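Local coordinates for 2L protein (Yaba-like disease virus, PDB 3IT8) that probably inhibits host tumour necrosis factor, using an N-terminal MHC-like domain joined to an Ig-like domain, at residues I213-E218 with V282-T287. Residues are numbered along the deposited sequence; the frame is centred on the assembly and turned at random.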
loop_
_atom_site.group_PDB
_atom_site.type_symbol
_atom_site.label_atom_id
_atom_site.label_comp_id
_atom_site.label_asym_id
_atom_site.label_seq_id
_atom_site.Cartn_x
_atom_site.Cartn_y
_atom_site.Cartn_z
ATOM N N ILE D 213 -21.998 -14.596 -26.594
ATOM C CA ILE D 213 -23.011 -13.882 -25.857
ATOM C C ILE D 213 -23.229 -12.562 -26.541
ATOM O O ILE D 213 -22.301 -11.945 -27.066
ATOM C CB ILE D 213 -22.627 -13.675 -24.389
ATOM C CG1 ILE D 213 -22.605 -15.031 -23.680
ATOM C CG2 ILE D 213 -23.638 -12.766 -23.719
ATOM C CD1 ILE D 213 -22.223 -14.970 -22.229
ATOM N N THR D 214 -24.476 -12.134 -26.519
ATOM C CA THR D 214 -24.872 -10.925 -27.182
ATOM C C THR D 214 -25.609 -9.984 -26.238
ATOM O O THR D 214 -26.454 -10.415 -25.437
ATOM C CB THR D 214 -25.765 -11.303 -28.373
ATOM O OG1 THR D 214 -25.430 -10.494 -29.487
ATOM C CG2 THR D 214 -27.228 -11.109 -28.046
ATOM N N LYS D 215 -25.272 -8.699 -26.334
ATOM C CA LYS D 215 -25.914 -7.658 -25.525
ATOM C C LYS D 215 -26.476 -6.555 -26.408
ATOM O O LYS D 215 -25.789 -6.036 -27.287
ATOM C CB LYS D 215 -24.925 -7.029 -24.531
ATOM C CG LYS D 215 -24.550 -7.917 -23.381
ATOM C CD LYS D 215 -23.776 -7.177 -22.318
ATOM C CE LYS D 215 -23.606 -8.071 -21.097
ATOM N NZ LYS D 215 -23.152 -7.324 -19.884
ATOM N N TRP D 216 -27.735 -6.213 -26.173
ATOM C CA TRP D 216 -28.383 -5.138 -26.916
ATOM C C TRP D 216 -28.411 -3.886 -26.048
ATOM O O TRP D 216 -29.036 -3.865 -24.985
ATOM C CB TRP D 216 -29.806 -5.529 -27.324
ATOM C CG TRP D 216 -29.826 -6.590 -28.359
ATOM C CD1 TRP D 216 -29.857 -7.930 -28.148
ATOM C CD2 TRP D 216 -29.748 -6.405 -29.779
ATOM N NE1 TRP D 216 -29.805 -8.601 -29.347
ATOM C CE2 TRP D 216 -29.737 -7.687 -30.366
ATOM C CE3 TRP D 216 -29.685 -5.281 -30.612
ATOM C CZ2 TRP D 216 -29.667 -7.880 -31.755
ATOM C CZ3 TRP D 216 -29.614 -5.473 -31.993
ATOM C CH2 TRP D 216 -29.606 -6.764 -32.549
ATOM N N ILE D 217 -27.724 -2.846 -26.512
ATOM C CA ILE D 217 -27.639 -1.591 -25.775
ATOM C C ILE D 217 -28.050 -0.393 -26.624
ATOM O O ILE D 217 -27.624 -0.265 -27.773
ATOM C CB ILE D 217 -26.207 -1.372 -25.282
ATOM C CG1 ILE D 217 -25.757 -2.576 -24.449
ATOM C CG2 ILE D 217 -26.132 -0.115 -24.477
ATOM C CD1 ILE D 217 -24.314 -2.533 -24.050
ATOM N N GLU D 218 -28.879 0.483 -26.066
ATOM C CA GLU D 218 -29.312 1.661 -26.802
ATOM C C GLU D 218 -28.071 2.468 -27.180
ATOM O O GLU D 218 -27.207 2.711 -26.336
ATOM C CB GLU D 218 -30.282 2.477 -25.953
ATOM C CG GLU D 218 -31.672 1.867 -25.934
ATOM C CD GLU D 218 -32.586 2.498 -24.906
ATOM O OE1 GLU D 218 -32.661 3.745 -24.853
ATOM O OE2 GLU D 218 -33.240 1.742 -24.153
ATOM N N VAL D 282 -23.899 -5.776 -29.346
ATOM C CA VAL D 282 -22.550 -5.970 -28.814
ATOM C C VAL D 282 -22.311 -7.474 -28.723
ATOM O O VAL D 282 -23.017 -8.176 -28.004
ATOM C CB VAL D 282 -22.372 -5.367 -27.415
ATOM C CG1 VAL D 282 -20.906 -5.411 -27.037
ATOM C CG2 VAL D 282 -22.878 -3.929 -27.387
ATOM N N VAL D 283 -21.313 -7.956 -29.456
ATOM C CA VAL D 283 -20.976 -9.377 -29.503
ATOM C C VAL D 283 -19.756 -9.754 -28.682
ATOM O O VAL D 283 -18.668 -9.226 -28.911
ATOM C CB VAL D 283 -20.729 -9.805 -30.952
ATOM C CG1 VAL D 283 -20.137 -11.192 -31.004
ATOM C CG2 VAL D 283 -22.035 -9.743 -31.721
ATOM N N PHE D 284 -19.941 -10.671 -27.730
ATOM C CA PHE D 284 -18.842 -11.129 -26.886
ATOM C C PHE D 284 -18.384 -12.508 -27.323
ATOM O O PHE D 284 -19.147 -13.466 -27.285
ATOM C CB PHE D 284 -19.268 -11.173 -25.429
ATOM C CG PHE D 284 -19.609 -9.838 -24.867
ATOM C CD1 PHE D 284 -20.897 -9.334 -24.973
ATOM C CD2 PHE D 284 -18.637 -9.073 -24.218
ATOM C CE1 PHE D 284 -21.218 -8.086 -24.437
ATOM C CE2 PHE D 284 -18.946 -7.816 -23.676
ATOM C CZ PHE D 284 -20.240 -7.323 -23.785
ATOM N N HIS D 285 -17.131 -12.597 -27.745
ATOM C CA HIS D 285 -16.555 -13.858 -28.191
ATOM C C HIS D 285 -15.042 -13.861 -27.941
ATOM O O HIS D 285 -14.442 -12.804 -27.774
ATOM C CB HIS D 285 -16.836 -14.046 -29.671
ATOM C CG HIS D 285 -16.319 -15.331 -30.217
ATOM N ND1 HIS D 285 -16.972 -16.528 -30.043
ATOM C CD2 HIS D 285 -15.188 -15.614 -30.902
ATOM C CE1 HIS D 285 -16.266 -17.496 -30.598
ATOM N NE2 HIS D 285 -15.178 -16.969 -31.125
ATOM N N ASP D 286 -14.428 -15.042 -27.910
ATOM C CA ASP D 286 -12.989 -15.138 -27.664
ATOM C C ASP D 286 -12.187 -14.293 -28.644
ATOM O O ASP D 286 -11.267 -13.577 -28.252
ATOM C CB ASP D 286 -12.546 -16.601 -27.705
ATOM C CG ASP D 286 -12.746 -17.304 -26.369
ATOM O OD1 ASP D 286 -13.572 -16.814 -25.563
ATOM O OD2 ASP D 286 -12.079 -18.343 -26.133
ATOM N N THR D 287 -12.526 -14.380 -29.921
ATOM C CA THR D 287 -11.870 -13.558 -30.926
ATOM C C THR D 287 -12.649 -12.262 -30.741
ATOM O O THR D 287 -13.832 -12.319 -30.437
ATOM C CB THR D 287 -12.086 -14.145 -32.336
ATOM O OG1 THR D 287 -13.477 -14.125 -32.674
ATOM C CG2 THR D 287 -11.601 -15.599 -32.370
#
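The ring of Phe284 meets strand 213-218 at its edge, and Tyr228, outside the pair, meets the same ring edge-to-face. Ile213 O and Lys215 CB lie close to the ring plane, with Ile213 O beside CD1. The aliphatic chain of Lys215 crosses the CE1-CZ side at a slant, and Lys215 CD is 3.4 Å from Phe284 CE1. Both segments belong to the Ig-like domain. They match strands C and F of the Ig sandwich, which run antiparallel at 159°.

The register pairs Ile213 with Phe284, Thr214 with Val283 and Lys215 with Val282. The first and last of these are hydrogen-bonded pairs. Ile213 N gives its hydrogen to Phe284 O at 3.1 Å, and Phe284 N returns one to Ile213 O at 2.8 Å. Lys215 and Val282 exchange the same two bonds. Thr214 and Val283 form the non-hydrogen-bonded pair between them. There Thr214 CA lies 3.4 Å from Val282 O, a CA-H...O contact.

Side chains alternate between the two faces. Thr214 and Val283 point into the sandwich core, where Val283 touches Cys202 and Val204 of strand 198-207 and Trp216 packs against the Cys202-Cys281 disulfide, as the core tryptophan of Ig domains does.

Lys215 and Phe284 share the other face. Lys215 CG is anti to the carbonyl carbon (chi1 -72°) and sits 3.5 Å from Phe284 CE1. The chain is extended beyond CG and carries the ammonium group past the ring to a salt bridge with Glu236. Further along the strand, one methyl contact joins the segments: Ile217 CD1 is 3.9 Å from Val282 CG2, the branch beside the backbone N of Val282.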